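Local structure of 2-c-methyl-d-erythritol 4-phosphate cytidylyltransferase (Streptococcus pneumoniae, 2VSH) at residues L34-T37 / I38-F41; R101-T104 / P105-V109; I124-N127 / I128-A131. The protein catalyses transfer of the cytidylyl group of CTP to D-ribitol 5-phosphate, yielding the CDP-activated ribitol used for teichoic acid precursors. All blocks are in the same frame, centred on the assembly; numbering follows the deposited sequence.

How the interactions relate
The three contacts are local and follow one another along a single alpha/beta chain. Interaction 1 lies within helix 33-42, interaction 2 in the loop that leads from helix 86-100 into strand 108-113, and interaction 3 within helix 121-133, the next helix after that strand. Interactions 1 and 3 have centres 18 Å apart yet touch, F41 and K40 packing on I124. Interactions 2 and 3, 16 Å between centres, meet where I108 packs on A131. Interactions 1 and 2 do not touch, their centres being 23 Å apart. Helices 33-42 and 121-133 pack on the mixed seven-stranded sheet and the interaction 2 loop leads into it; interaction 1 lies nearest A9 and S114 of the probable CTP site.

Interaction 1 of 3, residues L34-T37 / I38-F41; sequences LIHT and IEKF
L34 holds CG anti to its backbone N (chi1 175°), while I38 sets CG1 beside its own N and extends CD1 beyond it (chi2 169°), which carries I38 CD1 to 3.9 Å from L34 CG. The two aliphatic groups meet at a slant, and the I38 branch also lies against the backbone one turn earlier, its CG1 3.4 Å from L34 O. That carbonyl receives I38 N in a nearly straight helical bond of 3.0 Å, and I35 O is bonded in the same way by E39 N at 2.9 Å. K40 N is held more loosely, by weak bonds to both H36 O and T37 O.

E39 runs extended beyond CG across I35, its OE2 3.7 Å from I35 CG2, while OE1 forms a salt bridge with R31. H36 ND1 lies 4.5 Å from E39 OE1; any pull of the carboxylate toward a protonated imidazole would probably be tempered by R31 and the K40 amine. H36 NE2 donates to L28 O, outside the turn, and K40 NZ is bonded to P117 O. F41 turns its ring edge to T37 O, which lies in the ring plane 3.4 Å from CD2. T37 OG1 has I33 O and S114 O as acceptors for its single proton, which they must share or take in turn, linking this largely buried turn to S114, a residue of the probable CTP site.

L34 and I38 pack on V52, and F41 reaches A5, I7 and I50, so the helix covers the parallel strands 3-9 and 50-54. It is the helix of the beta-alpha-beta crossover joining these two strands, an arrangement characteristic of the Rossmann-like nucleotide-binding half of GT-A cytidylyltransferases.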
loop_
_atom_site.group_PDB
_atom_site.type_symbol
_atom_site.label_atom_id
_atom_site.label_comp_id
_atom_site.label_asym_id
_atom_site.label_seq_id
_atom_site.Cartn_x
_atom_site.Cartn_y
_atom_site.Cartn_z
ATOM N N LEU A 34 -18.843 -10.947 -4.608
ATOM C CA LEU A 34 -19.940 -10.200 -3.993
ATOM C C LEU A 34 -20.738 -11.055 -3.010
ATOM O O LEU A 34 -21.154 -10.579 -1.947
ATOM C CB LEU A 34 -20.892 -9.635 -5.065
ATOM C CG LEU A 34 -22.151 -8.928 -4.550
ATOM C CD1 LEU A 34 -21.835 -7.678 -3.688
ATOM C CD2 LEU A 34 -23.098 -8.581 -5.699
ATOM N N ILE A 35 -20.954 -12.310 -3.386
ATOM C CA ILE A 35 -21.721 -13.254 -2.561
ATOM C C ILE A 35 -20.998 -13.582 -1.247
ATOM O O ILE A 35 -21.630 -13.588 -0.182
ATOM C CB ILE A 35 -22.082 -14.522 -3.353
ATOM C CG1 ILE A 35 -23.097 -14.191 -4.466
ATOM C CG2 ILE A 35 -22.590 -15.638 -2.416
ATOM C CD1 ILE A 35 -24.436 -13.541 -3.974
ATOM N N HIS A 36 -19.692 -13.847 -1.339
ATOM C CA HIS A 36 -18.848 -14.076 -0.164
ATOM C C HIS A 36 -19.012 -12.931 0.826
ATOM O O HIS A 36 -19.131 -13.148 2.041
ATOM C CB HIS A 36 -17.370 -14.129 -0.553
ATOM C CG HIS A 36 -16.958 -15.387 -1.236
ATOM N ND1 HIS A 36 -16.642 -16.536 -0.546
ATOM C CD2 HIS A 36 -16.782 -15.673 -2.547
ATOM C CE1 HIS A 36 -16.310 -17.485 -1.403
ATOM N NE2 HIS A 36 -16.383 -16.986 -2.623
ATOM N N THR A 37 -18.995 -11.709 0.294
ATOM C CA THR A 37 -19.041 -10.496 1.108
ATOM C C THR A 37 -20.413 -10.336 1.783
ATOM O O THR A 37 -20.500 -10.059 2.988
ATOM C CB THR A 37 -18.721 -9.236 0.242
ATOM O OG1 THR A 37 -17.420 -9.375 -0.350
ATOM C CG2 THR A 37 -18.740 -7.972 1.098
ATOM N N ILE A 38 -21.480 -10.502 1.010
ATOM C CA ILE A 38 -22.846 -10.428 1.560
ATOM C C ILE A 38 -23.052 -11.497 2.653
ATOM O O ILE A 38 -23.621 -11.202 3.712
ATOM C CB ILE A 38 -23.917 -10.566 0.468
ATOM C CG1 ILE A 38 -23.906 -9.357 -0.470
ATOM C CG2 ILE A 38 -25.314 -10.712 1.097
ATOM C CD1 ILE A 38 -24.768 -9.542 -1.745
ATOM N N GLU A 39 -22.558 -12.710 2.388
ATOM C CA GLU A 39 -22.567 -13.832 3.348
ATOM C C GLU A 39 -22.052 -13.472 4.735
ATOM O O GLU A 39 -22.628 -13.888 5.724
ATOM C CB GLU A 39 -21.730 -15.008 2.833
ATOM C CG GLU A 39 -22.511 -16.001 1.988
ATOM C CD GLU A 39 -21.618 -17.058 1.358
ATOM O OE1 GLU A 39 -20.424 -17.141 1.734
ATOM O OE2 GLU A 39 -22.108 -17.808 0.483
ATOM N N LYS A 40 -20.959 -12.713 4.792
ATOM C CA LYS A 40 -20.365 -12.305 6.060
ATOM C C LYS A 40 -21.295 -11.425 6.887
ATOM O O LYS A 40 -21.126 -11.348 8.105
ATOM C CB LYS A 40 -19.033 -11.568 5.846
ATOM C CG LYS A 40 -17.923 -12.348 5.145
ATOM C CD LYS A 40 -17.509 -13.584 5.919
ATOM C CE LYS A 40 -16.231 -14.148 5.360
ATOM N NZ LYS A 40 -16.432 -14.719 3.991
ATOM N N PHE A 41 -22.261 -10.763 6.232
ATOM C CA PHE A 41 -23.219 -9.865 6.916
ATOM C C PHE A 41 -24.564 -10.508 7.299
ATOM O O PHE A 41 -25.226 -10.045 8.234
ATOM C CB PHE A 41 -23.497 -8.609 6.079
ATOM C CG PHE A 41 -22.402 -7.575 6.137
ATOM C CD1 PHE A 41 -22.447 -6.551 7.080
ATOM C CD2 PHE A 41 -21.322 -7.625 5.247
ATOM C CE1 PHE A 41 -21.446 -5.579 7.134
ATOM C CE2 PHE A 41 -20.302 -6.654 5.292
ATOM C CZ PHE A 41 -20.366 -5.631 6.239
#

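Interaction 2 of 3, residues R101-T104 / P105-V109; sequences RPLT and PEDIV
T104 to D107 forms a type I beta turn, closed by a weak backbone bond from D107 N to T104 O at 3.4 Å. The chain leaves helix 86-100 at R101, crosses P102 and L103 in an extended course, and reverses at P105 and E106 before entering strand 108-113: a helix-to-strand connection of the alpha/beta fold, at the surface of the protein.

The D107 carboxylate turns back across the mouth of this turn. Its CG stands beside the backbone N (chi1 -66°), and OD2 accepts T104 N at 2.9 Å with an almost straight N-H (166°). The donor approaches from above the carboxylate plane, 51° out of it. The T104 hydroxyl comes across the D107 side chain at about a right angle, with OG1 3.4 Å from OD2. D107 OD1 has a firmer partner in M2 N, so OD2 of this buried carboxylate braces the turn and OD1 ties it to M2, just ahead of strand 3-9.

L103 slants past D107, its CD2 4.2 Å from D107 CB, and rests on I94, I97 and C176, which places the apolar side of the loop against helices 86-100 and 176-184. E106 points its carboxylate to R175 in a salt bridge.

Two water sites add to the polar contacts. One molecule sits 2.7 Å from D107 OD2, close also to P102 O. Another donates to T104 O and to D107 O, at 2.8 Å in each case, bridging the two carbonyls.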
loop_
_atom_site.group_PDB
_atom_site.type_symbol
_atom_site.label_atom_id
_atom_site.label_comp_id
_atom_site.label_asym_id
_atom_site.label_seq_id
_atom_site.Cartn_x
_atom_site.Cartn_y
_atom_site.Cartn_z
ATOM N N ARG A 101 -37.772 1.725 5.537
ATOM C CA ARG A 101 -38.370 2.224 6.804
ATOM C C ARG A 101 -37.845 3.635 7.045
ATOM O O ARG A 101 -36.628 3.815 7.145
ATOM C CB ARG A 101 -37.981 1.329 7.997
ATOM C CG ARG A 101 -38.805 1.574 9.285
ATOM C CD ARG A 101 -40.101 0.806 9.225
ATOM N NE ARG A 101 -40.946 0.913 10.412
ATOM C CZ ARG A 101 -42.087 0.245 10.554
ATOM N NH1 ARG A 101 -42.491 -0.584 9.589
ATOM N NH2 ARG A 101 -42.819 0.390 11.654
ATOM N N PRO A 102 -38.751 4.639 7.121
ATOM C CA PRO A 102 -38.289 6.030 7.240
ATOM C C PRO A 102 -37.212 6.196 8.320
ATOM O O PRO A 102 -37.377 5.737 9.443
ATOM C CB PRO A 102 -39.562 6.795 7.581
ATOM C CG PRO A 102 -40.663 5.979 6.921
ATOM C CD PRO A 102 -40.227 4.547 7.102
ATOM N N LEU A 103 -36.113 6.836 7.952
ATOM C CA LEU A 103 -34.951 6.992 8.825
ATOM C C LEU A 103 -35.243 7.806 10.061
ATOM O O LEU A 103 -36.030 8.753 10.014
ATOM C CB LEU A 103 -33.817 7.702 8.080
ATOM C CG LEU A 103 -33.049 7.041 6.948
ATOM C CD1 LEU A 103 -32.278 8.142 6.246
ATOM C CD2 LEU A 103 -32.097 5.927 7.445
ATOM N N THR A 104 -34.583 7.447 11.159
ATOM C CA THR A 104 -34.534 8.304 12.348
ATOM C C THR A 104 -33.074 8.740 12.490
ATOM O O THR A 104 -32.212 8.217 11.769
ATOM C CB THR A 104 -35.009 7.574 13.644
ATOM O OG1 THR A 104 -34.063 6.551 13.994
ATOM C CG2 THR A 104 -36.413 6.983 13.481
ATOM N N PRO A 105 -32.779 9.706 13.389
ATOM C CA PRO A 105 -31.395 10.174 13.563
ATOM C C PRO A 105 -30.392 9.131 14.054
ATOM O O PRO A 105 -29.186 9.328 13.902
ATOM C CB PRO A 105 -31.530 11.262 14.637
ATOM C CG PRO A 105 -32.921 11.715 14.534
ATOM C CD PRO A 105 -33.705 10.474 14.242
ATOM N N GLU A 106 -30.877 8.066 14.679
ATOM C CA GLU A 106 -29.991 7.100 15.312
ATOM C C GLU A 106 -29.706 5.875 14.443
ATOM O O GLU A 106 -28.795 5.108 14.749
ATOM C CB GLU A 106 -30.475 6.703 16.720
ATOM C CG GLU A 106 -30.319 7.822 17.791
ATOM C CD GLU A 106 -28.902 8.439 17.822
ATOM O OE1 GLU A 106 -27.899 7.692 17.893
ATOM O OE2 GLU A 106 -28.789 9.686 17.768
ATOM N N ASP A 107 -30.444 5.718 13.344
ATOM C CA ASP A 107 -30.222 4.594 12.423
ATOM C C ASP A 107 -28.824 4.648 11.803
ATOM O O ASP A 107 -28.384 5.702 11.367
ATOM C CB ASP A 107 -31.278 4.556 11.314
ATOM C CG ASP A 107 -32.670 4.271 11.836
ATOM O OD1 ASP A 107 -32.804 3.623 12.897
ATOM O OD2 ASP A 107 -33.644 4.721 11.200
ATOM N N ILE A 108 -28.144 3.502 11.776
ATOM C CA ILE A 108 -26.737 3.417 11.388
ATOM C C ILE A 108 -26.558 2.571 10.111
ATOM O O ILE A 108 -27.325 1.638 9.874
ATOM C CB ILE A 108 -25.920 2.825 12.570
ATOM C CG1 ILE A 108 -25.648 3.895 13.629
ATOM C CG2 ILE A 108 -24.598 2.216 12.100
ATOM C CD1 ILE A 108 -25.380 3.305 15.011
ATOM N N VAL A 109 -25.579 2.920 9.273
ATOM C CA VAL A 109 -25.199 2.079 8.147
ATOM C C VAL A 109 -23.739 1.662 8.290
ATOM O O VAL A 109 -22.869 2.501 8.535
ATOM C CB VAL A 109 -25.485 2.724 6.739
ATOM C CG1 VAL A 109 -24.651 4.000 6.494
ATOM C CG2 VAL A 109 -25.250 1.716 5.608
HETATM O O HOH W 1 -34.805 2.695 8.713
HETATM O O HOH W 2 -36.083 3.684 10.980
HETATM O O HOH W 3 -29.636 8.050 10.589
#

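Interaction 3 of 3, residues I124-N127 / I128-A131; sequences IQDN and IQLA
I124 and I128 lie side by side, one helical turn apart and pointing the same way, with I124 CG2 3.7 Å from I128 CD1. Both carry CG1 beside the backbone N, but they touch through unlike branches: the CG2 methyl on the beta branch of I124 meets the CD1 tip of I128. On its way there, the I128 chain passes over the preceding turn, its CG1 3.4 Å from I124 O, the same oxygen that accepts I128 N at 3.1 Å. I124 continues onto E44 and I119, and I128 onto S46.

L130 leans a different way. With CG swung off the usual staggered position (chi1 -99°), it lays CD2 3.5 Å from D126 O, whose own helical bond from L130 N is short and nearly straight (2.9 Å, 171°). The L130 side chain also touches V137, A209 and A211. This turn belongs to helix 121-133, which links strands 108-113 and 136-142 in a beta-alpha-beta crossover that passes over the intervening strand 165-175.

N127 points away from the next turn, although its CB stays against I128 N, and its amide lies against the sheet strands. This buried amide has a partner at each end: OD1 is hydrogen-bonded to T173 OG1, and ND2 to T139 OG1 and M123 O, which together fix the amide's rotation. A131 is packed by its CB against N127 O at 3.4 Å and against V137 and T173. On the outer side, D126 OD2 reaches back to R122 in a salt bridge, and Q125 NE2 is hydrogen-bonded to E44 OE2.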
loop_
_atom_site.group_PDB
_atom_site.type_symbol
_atom_site.label_atom_id
_atom_site.label_comp_id
_atom_site.label_asym_id
_atom_site.label_seq_id
_atom_site.Cartn_x
_atom_site.Cartn_y
_atom_site.Cartn_z
ATOM N N ILE A 124 -17.255 -6.214 11.909
ATOM C CA ILE A 124 -18.628 -5.693 11.835
ATOM C C ILE A 124 -19.120 -5.288 13.218
ATOM O O ILE A 124 -19.663 -4.211 13.390
ATOM C CB ILE A 124 -19.590 -6.743 11.261
ATOM C CG1 ILE A 124 -19.237 -7.022 9.802
ATOM C CG2 ILE A 124 -21.071 -6.299 11.421
ATOM C CD1 ILE A 124 -19.694 -8.379 9.305
ATOM N N GLN A 125 -18.936 -6.176 14.190
ATOM C CA GLN A 125 -19.379 -5.926 15.543
ATOM C C GLN A 125 -18.650 -4.752 16.217
ATOM O O GLN A 125 -19.281 -3.942 16.878
ATOM C CB GLN A 125 -19.300 -7.214 16.368
ATOM C CG GLN A 125 -20.444 -8.181 16.015
ATOM C CD GLN A 125 -20.295 -9.547 16.643
ATOM O OE1 GLN A 125 -19.401 -9.787 17.459
ATOM N NE2 GLN A 125 -21.168 -10.472 16.240
ATOM N N ASP A 126 -17.334 -4.677 16.056
ATOM C CA ASP A 126 -16.546 -3.526 16.531
ATOM C C ASP A 126 -17.004 -2.192 15.967
ATOM O O ASP A 126 -17.091 -1.211 16.702
ATOM C CB ASP A 126 -15.063 -3.712 16.218
ATOM C CG ASP A 126 -14.401 -4.685 17.144
ATOM O OD1 ASP A 126 -15.116 -5.285 17.981
ATOM O OD2 ASP A 126 -13.163 -4.850 17.043
ATOM N N ASN A 127 -17.280 -2.171 14.664
ATOM C CA ASN A 127 -17.814 -1.004 13.976
ATOM C C ASN A 127 -19.124 -0.534 14.548
ATOM O O ASN A 127 -19.316 0.658 14.791
ATOM C CB ASN A 127 -17.973 -1.301 12.474
ATOM C CG ASN A 127 -16.783 -0.839 11.681
ATOM O OD1 ASN A 127 -16.827 0.212 11.050
ATOM N ND2 ASN A 127 -15.692 -1.603 11.740
ATOM N N ILE A 128 -20.028 -1.484 14.775
ATOM C CA ILE A 128 -21.324 -1.168 15.365
ATOM C C ILE A 128 -21.146 -0.618 16.785
ATOM O O ILE A 128 -21.778 0.371 17.161
ATOM C CB ILE A 128 -22.269 -2.405 15.346
ATOM C CG1 ILE A 128 -22.684 -2.723 13.892
ATOM C CG2 ILE A 128 -23.495 -2.166 16.237
ATOM C CD1 ILE A 128 -23.173 -4.180 13.679
ATOM N N GLN A 129 -20.283 -1.252 17.571
ATOM C CA GLN A 129 -20.096 -0.847 18.957
ATOM C C GLN A 129 -19.478 0.556 19.070
ATOM O O GLN A 129 -19.975 1.396 19.820
ATOM C CB GLN A 129 -19.235 -1.870 19.701
ATOM C CG GLN A 129 -18.998 -1.518 21.169
ATOM C CD GLN A 129 -17.901 -2.359 21.809
ATOM O OE1 GLN A 129 -17.092 -2.980 21.113
ATOM N NE2 GLN A 129 -17.872 -2.384 23.135
ATOM N N LEU A 130 -18.395 0.786 18.328
ATOM C CA LEU A 130 -17.756 2.109 18.233
ATOM C C LEU A 130 -18.706 3.222 17.734
ATOM O O LEU A 130 -18.666 4.352 18.242
ATOM C CB LEU A 130 -16.498 2.012 17.366
ATOM C CG LEU A 130 -15.067 1.890 17.920
ATOM C CD1 LEU A 130 -14.949 1.742 19.438
ATOM C CD2 LEU A 130 -14.281 0.821 17.208
ATOM N N ALA A 131 -19.590 2.907 16.783
ATOM C CA ALA A 131 -20.560 3.901 16.276
ATOM C C ALA A 131 -21.502 4.464 17.361
ATOM O O ALA A 131 -22.057 5.556 17.206
ATOM C CB ALA A 131 -21.359 3.339 15.094
#